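PDB 5XA5: alpha-catenin-like protein hmp-1 from Caenorhabditis elegans, which links cadherin and beta-catenin to actin filaments at cell junctions and is required for cell migration in body enclosure and cell shape changes in body elongation. Local coordinates for residues A[43-48]-A[52-57]; A[157-162]-A[173-178]; A[204-209]-A[256-261]. All coordinates share one frame; numbering follows the deposited sequence. Where two conformers were deposited one is given.

Contact 1 (A[43-48]-A[52-57])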
loop_
_atom_site.group_PDB
_atom_site.type_symbol
_atom_site.label_atom_id
_atom_site.label_comp_id
_atom_site.label_asym_id
_atom_site.label_seq_id
_atom_site.Cartn_x
_atom_site.Cartn_y
_atom_site.Cartn_z
ATOM N N PHE A 43 -27.270 -3.323 -21.521
ATOM C CA PHE A 43 -28.462 -3.648 -20.732
ATOM C C PHE A 43 -29.407 -2.480 -20.571
ATOM O O PHE A 43 -28.987 -1.327 -20.617
ATOM C CB PHE A 43 -28.045 -4.138 -19.340
ATOM C CG PHE A 43 -26.893 -5.047 -19.383
ATOM C CD1 PHE A 43 -27.077 -6.332 -19.821
ATOM C CD2 PHE A 43 -25.624 -4.623 -19.024
ATOM C CE1 PHE A 43 -26.030 -7.174 -19.928
ATOM C CE2 PHE A 43 -24.561 -5.489 -19.099
ATOM C CZ PHE A 43 -24.769 -6.770 -19.547
ATOM N N PRO A 44 -30.691 -2.771 -20.359
ATOM C CA PRO A 44 -31.569 -1.648 -20.026
ATOM C C PRO A 44 -31.262 -1.075 -18.647
ATOM O O PRO A 44 -30.480 -1.645 -17.882
ATOM C CB PRO A 44 -32.966 -2.267 -20.075
ATOM C CG PRO A 44 -32.747 -3.715 -19.795
ATOM C CD PRO A 44 -31.399 -4.063 -20.356
ATOM N N LEU A 45 -31.865 0.068 -18.358
ATOM C CA LEU A 45 -31.782 0.679 -17.041
ATOM C C LEU A 45 -32.335 -0.260 -15.983
ATOM O O LEU A 45 -33.327 -0.952 -16.220
ATOM C CB LEU A 45 -32.562 1.998 -17.016
ATOM C CG LEU A 45 -32.006 3.150 -17.853
ATOM C CD1 LEU A 45 -33.042 4.248 -17.999
ATOM C CD2 LEU A 45 -30.730 3.692 -17.224
ATOM N N LYS A 46 -31.701 -0.287 -14.816
ATOM C CA LYS A 46 -32.268 -1.024 -13.697
ATOM C C LYS A 46 -33.589 -0.359 -13.323
ATOM O O LYS A 46 -33.804 0.816 -13.647
ATOM C CB LYS A 46 -31.297 -1.073 -12.506
ATOM C CG LYS A 46 -30.383 0.136 -12.344
ATOM C CD LYS A 46 -28.945 -0.312 -12.114
ATOM C CE LYS A 46 -27.994 0.863 -12.004
ATOM N NZ LYS A 46 -27.914 1.627 -13.265
ATOM N N PRO A 47 -34.497 -1.110 -12.676
ATOM C CA PRO A 47 -35.799 -0.535 -12.325
ATOM C C PRO A 47 -35.673 0.742 -11.500
ATOM O O PRO A 47 -34.933 0.774 -10.511
ATOM C CB PRO A 47 -36.464 -1.653 -11.524
ATOM C CG PRO A 47 -35.849 -2.904 -12.084
ATOM C CD PRO A 47 -34.411 -2.533 -12.302
ATOM N N GLY A 48 -36.361 1.789 -11.945
ATOM C CA GLY A 48 -36.364 3.062 -11.245
ATOM C C GLY A 48 -35.238 4.004 -11.632
ATOM O O GLY A 48 -35.255 5.181 -11.271
ATOM N N GLU A 52 -30.147 10.353 -16.380
ATOM C CA GLU A 52 -29.573 11.393 -15.531
ATOM C C GLU A 52 -29.108 10.820 -14.181
ATOM O O GLU A 52 -28.090 11.254 -13.634
ATOM C CB GLU A 52 -30.572 12.538 -15.333
ATOM C CG GLU A 52 -30.901 13.297 -16.626
ATOM C CD GLU A 52 -29.673 13.898 -17.302
ATOM O OE1 GLU A 52 -28.793 14.428 -16.589
ATOM O OE2 GLU A 52 -29.585 13.833 -18.547
ATOM N N GLY A 53 -29.837 9.836 -13.664
ATOM C CA GLY A 53 -29.442 9.131 -12.455
ATOM C C GLY A 53 -28.122 8.382 -12.586
ATOM O O GLY A 53 -27.360 8.278 -11.615
ATOM N N LEU A 54 -27.842 7.841 -13.770
ATOM C CA LEU A 54 -26.562 7.158 -14.000
ATOM C C LEU A 54 -25.401 8.120 -13.809
ATOM O O LEU A 54 -24.380 7.770 -13.218
ATOM C CB LEU A 54 -26.492 6.556 -15.404
ATOM C CG LEU A 54 -27.344 5.333 -15.725
ATOM C CD1 LEU A 54 -27.301 4.996 -17.214
ATOM C CD2 LEU A 54 -26.868 4.158 -14.898
ATOM N N VAL A 55 -25.552 9.330 -14.329
ATOM C CA VAL A 55 -24.515 10.340 -14.203
ATOM C C VAL A 55 -24.418 10.798 -12.748
ATOM O O VAL A 55 -23.319 10.996 -12.224
ATOM C CB VAL A 55 -24.794 11.543 -15.127
ATOM C CG1 VAL A 55 -23.755 12.640 -14.930
ATOM C CG2 VAL A 55 -24.850 11.098 -16.587
ATOM N N ALA A 56 -25.567 10.957 -12.091
ATOM C CA ALA A 56 -25.586 11.383 -10.691
ATOM C C ALA A 56 -24.837 10.395 -9.804
ATOM O O ALA A 56 -24.045 10.791 -8.944
ATOM C CB ALA A 56 -27.022 11.560 -10.198
ATOM N N THR A 57 -25.095 9.109 -10.010
ATOM C CA THR A 57 -24.403 8.076 -9.250
ATOM C C THR A 57 -22.904 8.144 -9.486
ATOM O O THR A 57 -22.119 8.070 -8.542
ATOM C CB THR A 57 -24.909 6.680 -9.616
ATOM O OG1 THR A 57 -26.307 6.586 -9.315
ATOM C CG2 THR A 57 -24.138 5.610 -8.854
#
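Leu45 lays its CD2 methyl against the end of Leu54, and the two leucines cross at a slant, branch against branch. CD2 of Leu45 lies 3.7 Å from CD1 of Leu54. Both side chains leave their backbones in the same way, with CG beside the backbone N, yet the first starts from an extended loop and the second from helix 51-74. The other methyl of Leu54 is taken by Lys46: NZ of Lys46 is 3.2 Å from CD2 of Leu54, a close approach between an ammonium group and a methyl. Lys46 reaches there by an awkward path, since its chi1 of 32° is well away from a staggered value and its chain bends at chi2 and again at chi4. Leu54 thus gives one methyl to each of two neighbours, while Gln49 of the connecting loop also touches it. On the helix itself, Thr57 turns back on the preceding turn, where OG1 of Thr57 bonds to O of Gly53 at 3.0 Å. That oxygen also receives the backbone N of Thr57, the two donors coming from opposite faces of its carbonyl plane.

The loop joins helices 23-36 and 51-74 in the N-terminal part of this vinculin-family protein, and it meets a chain of another protein: an aromatic side chain there packs on Leu45 and an acidic one on Lys46, consistent with beta-catenin binding. The chemistry is a small apolar overlap beside a charge; NZ gains no polar mate from the helix segment, and the acidic side chain of the other protein packed on Lys46 may offset its charge.

Contact 2 (A[157-162]-A[173-178])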
loop_
_atom_site.group_PDB
_atom_site.type_symbol
_atom_site.label_atom_id
_atom_site.label_comp_id
_atom_site.label_asym_id
_atom_site.label_seq_id
_atom_site.Cartn_x
_atom_site.Cartn_y
_atom_site.Cartn_z
ATOM N N ARG A 157 15.695 -0.644 13.955
ATOM C CA ARG A 157 17.137 -0.510 13.756
ATOM C C ARG A 157 17.759 0.489 14.732
ATOM O O ARG A 157 18.827 0.240 15.287
ATOM C CB ARG A 157 17.420 -0.093 12.308
ATOM C CG ARG A 157 18.879 0.078 11.947
ATOM C CD ARG A 157 18.993 0.636 10.528
ATOM N NE ARG A 157 18.731 -0.403 9.522
ATOM C CZ ARG A 157 17.729 -0.406 8.652
ATOM N NH1 ARG A 157 16.837 0.582 8.619
ATOM N NH2 ARG A 157 17.627 -1.414 7.802
ATOM N N GLU A 158 17.085 1.618 14.954
ATOM C CA GLU A 158 17.625 2.643 15.847
ATOM C C GLU A 158 17.580 2.218 17.309
ATOM O O GLU A 158 18.512 2.481 18.082
ATOM C CB GLU A 158 16.870 3.964 15.640
ATOM C CG GLU A 158 17.227 5.052 16.641
ATOM C CD GLU A 158 18.731 5.429 16.640
ATOM O OE1 GLU A 158 19.392 5.208 15.600
ATOM O OE2 GLU A 158 19.235 5.984 17.645
ATOM N N THR A 159 16.492 1.578 17.708
ATOM C CA THR A 159 16.430 1.071 19.067
ATOM C C THR A 159 17.530 0.043 19.316
ATOM O O THR A 159 18.195 0.092 20.355
ATOM C CB THR A 159 15.039 0.479 19.361
ATOM O OG1 THR A 159 14.052 1.495 19.145
ATOM C CG2 THR A 159 14.962 0.007 20.813
ATOM N N ALA A 160 17.751 -0.855 18.355
ATOM C CA ALA A 160 18.844 -1.827 18.469
ATOM C C ALA A 160 20.191 -1.135 18.519
ATOM O O ALA A 160 21.096 -1.563 19.248
ATOM C CB ALA A 160 18.814 -2.809 17.325
ATOM N N HIS A 161 20.354 -0.083 17.714
ATOM C CA HIS A 161 21.581 0.698 17.736
ATOM C C HIS A 161 21.852 1.223 19.144
ATOM O O HIS A 161 22.975 1.106 19.672
ATOM C CB HIS A 161 21.483 1.873 16.747
ATOM C CG HIS A 161 22.749 2.681 16.622
ATOM N ND1 HIS A 161 23.584 2.572 15.545
ATOM C CD2 HIS A 161 23.305 3.601 17.456
ATOM C CE1 HIS A 161 24.620 3.397 15.705
ATOM N NE2 HIS A 161 24.477 4.011 16.856
ATOM N N GLN A 162 20.816 1.811 19.744
ATOM C CA GLN A 162 20.957 2.383 21.070
ATOM C C GLN A 162 21.250 1.299 22.092
ATOM O O GLN A 162 22.028 1.531 23.026
ATOM C CB GLN A 162 19.691 3.166 21.448
ATOM C CG GLN A 162 19.583 4.471 20.698
ATOM C CD GLN A 162 18.283 5.193 20.980
ATOM O OE1 GLN A 162 17.794 5.172 22.105
ATOM N NE2 GLN A 162 17.746 5.878 19.973
ATOM N N ASP A 173 18.281 -3.145 29.523
ATOM C CA ASP A 173 16.948 -3.712 29.794
ATOM C C ASP A 173 15.809 -2.820 29.315
ATOM O O ASP A 173 14.833 -3.307 28.748
ATOM C CB ASP A 173 16.779 -3.975 31.287
ATOM C CG ASP A 173 17.501 -5.219 31.746
ATOM O OD1 ASP A 173 17.946 -6.014 30.894
ATOM O OD2 ASP A 173 17.616 -5.408 32.976
ATOM N N ASP A 174 15.922 -1.513 29.551
ATOM C CA ASP A 174 14.854 -0.595 29.145
ATOM C C ASP A 174 14.743 -0.519 27.631
ATOM O O ASP A 174 13.645 -0.490 27.075
ATOM C CB ASP A 174 15.080 0.803 29.718
ATOM C CG ASP A 174 14.852 0.863 31.219
ATOM O OD1 ASP A 174 14.172 -0.039 31.754
ATOM O OD2 ASP A 174 15.339 1.822 31.856
ATOM N N LEU A 175 15.884 -0.483 26.952
ATOM C CA LEU A 175 15.846 -0.466 25.497
ATOM C C LEU A 175 15.321 -1.794 24.952
ATOM O O LEU A 175 14.590 -1.793 23.980
ATOM C CB LEU A 175 17.229 -0.151 24.918
ATOM C CG LEU A 175 17.619 1.317 25.129
ATOM C CD1 LEU A 175 19.119 1.470 24.902
ATOM C CD2 LEU A 175 16.841 2.216 24.177
ATOM N N TYR A 176 15.652 -2.918 25.585
ATOM C CA TYR A 176 15.132 -4.169 25.059
ATOM C C TYR A 176 13.631 -4.243 25.332
ATOM O O TYR A 176 12.891 -4.781 24.515
ATOM C CB TYR A 176 15.857 -5.405 25.624
ATOM C CG TYR A 176 15.438 -6.673 24.887
ATOM C CD1 TYR A 176 15.573 -6.757 23.505
ATOM C CD2 TYR A 176 14.911 -7.774 25.566
ATOM C CE1 TYR A 176 15.180 -7.885 22.807
ATOM C CE2 TYR A 176 14.524 -8.932 24.866
ATOM C CZ TYR A 176 14.666 -8.970 23.491
ATOM O OH TYR A 176 14.278 -10.092 22.775
ATOM N N ASN A 177 13.160 -3.673 26.441
ATOM C CA ASN A 177 11.705 -3.614 26.638
ATOM C C ASN A 177 10.998 -2.899 25.474
ATOM O O ASN A 177 9.935 -3.319 25.024
ATOM C CB ASN A 177 11.372 -2.924 27.957
ATOM C CG ASN A 177 11.324 -3.893 29.118
ATOM O OD1 ASN A 177 11.215 -5.108 28.926
ATOM N ND2 ASN A 177 11.422 -3.362 30.335
ATOM N N LEU A 178 11.603 -1.829 24.976
ATOM C CA LEU A 178 11.052 -1.100 23.837
ATOM C C LEU A 178 11.158 -1.953 22.582
ATOM O O LEU A 178 10.209 -2.075 21.827
ATOM C CB LEU A 178 11.771 0.245 23.629
ATOM C CG LEU A 178 11.509 1.362 24.646
ATOM C CD1 LEU A 178 12.486 2.535 24.449
ATOM C CD2 LEU A 178 10.074 1.849 24.568
#
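The side chains of Gln162 and Leu175 cross at about a right angle, within an antiparallel helical hairpin, the turn-linked pair 117-165 and 169-196 of a vinculin-family helical bundle. The local axes run at 166° to each other and approach to 9.3 Å. Starting from the backbone, CB of Gln162 rests on the fork of the leucine, 3.9 Å from CD1 of Leu175 and only slightly farther from CD2. Beyond CB the chain runs extended (chi2 175°) and carries its amide alongside the CD2 branch. There OE1 of Gln162 lies 3.7 Å from CD2 of Leu175, a van der Waals touch of oxygen on methyl. The other half of the amide turns back to its own helix: NE2 of Gln162 donates to OE2 of Glu158 at 2.8 Å, nearly straight at 168°. The carboxylate offers its anti lone pair, and the oxygen lies almost in the amide plane, so the bond fixes the rotation of the amide and thereby the side on which OE1 faces the leucine.

Leu175 also uses its other methyl on the backbone, with CD1 of Leu175 3.5 Å from O of Gln162. Were Leu175 cut back to an alanine, the two methyls would go and a gap would probably open between the helices beside CB of Gln162. Met163 packs on Leu175 as well.

One turn back along helix 117-165, Thr159 divides its branches between two tasks. Its OG1, beside the backbone N, bonds to Gln182 and to the carbonyl of Glu155. Its methyl points across the hairpin, touching Leu178 loosely, and there CG2 of Thr159 lies 3.7 Å from O of Leu175.

Contact 3 (A[204-209]-A[256-261])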
loop_
_atom_site.group_PDB
_atom_site.type_symbol
_atom_site.label_atom_id
_atom_site.label_comp_id
_atom_site.label_asym_id
_atom_site.label_seq_id
_atom_site.Cartn_x
_atom_site.Cartn_y
_atom_site.Cartn_z
ATOM N N ASP A 204 8.776 -15.573 0.322
ATOM C CA ASP A 204 9.662 -16.466 1.077
ATOM C C ASP A 204 10.848 -15.699 1.657
ATOM O O ASP A 204 11.242 -15.949 2.791
ATOM C CB ASP A 204 10.169 -17.616 0.213
ATOM C CG ASP A 204 9.056 -18.549 -0.224
ATOM O OD1 ASP A 204 7.980 -18.533 0.413
ATOM O OD2 ASP A 204 9.281 -19.324 -1.177
ATOM N N ASP A 205 11.401 -14.769 0.880
ATOM C CA ASP A 205 12.523 -13.952 1.349
ATOM C C ASP A 205 12.122 -13.068 2.521
ATOM O O ASP A 205 12.911 -12.868 3.462
ATOM C CB ASP A 205 13.081 -13.091 0.217
ATOM C CG ASP A 205 13.923 -13.886 -0.769
ATOM O OD1 ASP A 205 14.181 -15.086 -0.518
ATOM O OD2 ASP A 205 14.334 -13.299 -1.792
ATOM N N LEU A 206 10.917 -12.501 2.463
ATOM C CA LEU A 206 10.452 -11.634 3.537
ATOM C C LEU A 206 10.267 -12.454 4.805
ATOM O O LEU A 206 10.657 -12.024 5.897
ATOM C CB LEU A 206 9.140 -10.929 3.148
ATOM C CG LEU A 206 8.714 -9.755 4.037
ATOM C CD1 LEU A 206 9.725 -8.642 3.927
ATOM C CD2 LEU A 206 7.338 -9.227 3.637
ATOM N N LEU A 207 9.693 -13.643 4.662
ATOM C CA LEU A 207 9.480 -14.504 5.815
ATOM C C LEU A 207 10.802 -14.984 6.405
ATOM O O LEU A 207 10.913 -15.138 7.619
ATOM C CB LEU A 207 8.599 -15.698 5.432
ATOM C CG LEU A 207 7.142 -15.266 5.239
ATOM C CD1 LEU A 207 6.303 -16.465 4.841
ATOM C CD2 LEU A 207 6.573 -14.580 6.489
ATOM N N ALA A 208 11.793 -15.208 5.549
ATOM C CA ALA A 208 13.095 -15.642 6.037
ATOM C C ALA A 208 13.740 -14.539 6.849
ATOM O O ALA A 208 14.316 -14.797 7.911
ATOM C CB ALA A 208 13.994 -16.054 4.896
ATOM N N ALA A 209 13.657 -13.313 6.341
ATOM C CA ALA A 209 14.218 -12.167 7.058
ATOM C C ALA A 209 13.476 -11.933 8.375
ATOM O O ALA A 209 14.108 -11.629 9.396
ATOM C CB ALA A 209 14.186 -10.907 6.169
ATOM N N SER A 256 15.286 -4.504 1.970
ATOM C CA SER A 256 15.552 -4.911 0.592
ATOM C C SER A 256 14.348 -5.587 -0.057
ATOM O O SER A 256 13.926 -5.202 -1.145
ATOM C CB SER A 256 16.749 -5.866 0.535
ATOM O OG SER A 256 17.965 -5.172 0.747
ATOM N N VAL A 257 13.798 -6.600 0.604
ATOM C CA VAL A 257 12.667 -7.339 0.033
ATOM C C VAL A 257 11.413 -6.477 -0.058
ATOM O O VAL A 257 10.687 -6.546 -1.046
ATOM C CB VAL A 257 12.358 -8.621 0.856
ATOM C CG1 VAL A 257 11.106 -9.321 0.342
ATOM C CG2 VAL A 257 13.533 -9.571 0.803
ATOM N N LEU A 258 11.140 -5.677 0.972
ATOM C CA LEU A 258 9.973 -4.781 0.907
ATOM C C LEU A 258 10.061 -3.884 -0.326
ATOM O O LEU A 258 9.044 -3.578 -0.953
ATOM C CB LEU A 258 9.865 -3.927 2.173
ATOM C CG LEU A 258 9.418 -4.640 3.453
ATOM C CD1 LEU A 258 9.693 -3.752 4.673
ATOM C CD2 LEU A 258 7.938 -5.017 3.369
ATOM N N ASN A 259 11.283 -3.478 -0.669
ATOM C CA ASN A 259 11.533 -2.670 -1.866
ATOM C C ASN A 259 11.667 -3.475 -3.156
ATOM O O ASN A 259 12.011 -2.922 -4.204
ATOM C CB ASN A 259 12.796 -1.826 -1.667
ATOM C CG ASN A 259 12.576 -0.673 -0.721
ATOM O OD1 ASN A 259 11.479 -0.118 -0.653
ATOM N ND2 ASN A 259 13.620 -0.295 0.011
ATOM N N GLY A 260 11.401 -4.774 -3.089
ATOM C CA GLY A 260 11.354 -5.599 -4.286
ATOM C C GLY A 260 12.717 -6.066 -4.752
ATOM O O GLY A 260 12.894 -6.477 -5.905
ATOM N N GLN A 261 13.686 -6.014 -3.849
ATOM C CA GLN A 261 15.055 -6.414 -4.155
ATOM C C GLN A 261 15.451 -7.720 -3.471
ATOM O O GLN A 261 14.862 -8.102 -2.463
ATOM C CB GLN A 261 16.010 -5.308 -3.733
ATOM C CG GLN A 261 15.933 -4.078 -4.596
ATOM C CD GLN A 261 17.093 -3.151 -4.339
ATOM O OE1 GLN A 261 17.507 -2.967 -3.194
ATOM N NE2 GLN A 261 17.627 -2.557 -5.399
HETATM O O HOH W 1 13.214 -10.803 -2.938
#
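The carboxylate of Asp205 has a water slightly off its plane on one side, and on the other side of that plane, nearer the CB end of the group, a methyl of Val257. The water donates to OD2 of Asp205 at 3.0 Å, and from the same oxygen of the water a second, longer bond of 3.2 Å goes to the carbonyl O of Gln261. Asp205 thus reaches the end of the neighbouring segment through a solvent bridge, while its aliphatic root makes direct contact: CB of Asp205 is 3.6 Å from CG2 of Val257. Pro263 touches both residues from beyond the segment.

That segment is the finish of helix 234-258, closed by a Schellman motif with Gly260 as its C-prime residue. Two backbone bonds, N of Gln261 to O of Ser256 and N of Gly260 to O of Val257, wrap the chain back over the last turn, and the positive phi of Gly260 (83°) lets it leave in this direction. The carbonyl of Gln261 is so brought to the water. The motif ends the last helix of this N-terminal vinculin-family piece, against helix 200-229.

Val257 forks between neighbouring residues of the partner helix: beside the CG2 contact, CG1 of Val257 lies 3.8 Å from CB of Leu206. Leu206 turns its CG away from its backbone N (chi1 -166°), and with chi2 near 64° this brings CD1 of Leu206 to 4.0 Å from CG of Leu258. Val190 of helix 169-196 touches Leu206, Arg193 touches both leucines, and Val146, Ile149 and Val150 of helix 117-165 touch Leu258.

The three contacts follow one another along a chain that is almost wholly helical. Contact 1 lies apart, on the opposite side of the chain's centre from the others: its centre is 59 Å from that of contact 2 and 47 Å from that of contact 3. Contacts 2 and 3 are closer, with centres 23 Å apart and nearest atoms about 7 Å apart, and they share scaffolding, since helix 169-196 of contact 2 is followed directly by helix 200-229 of contact 3. The long helix 117-165 packs into both. No active site is involved; contact 1 adjoins the chain of another protein, whereas contacts 2 and 3 join helices within the fold.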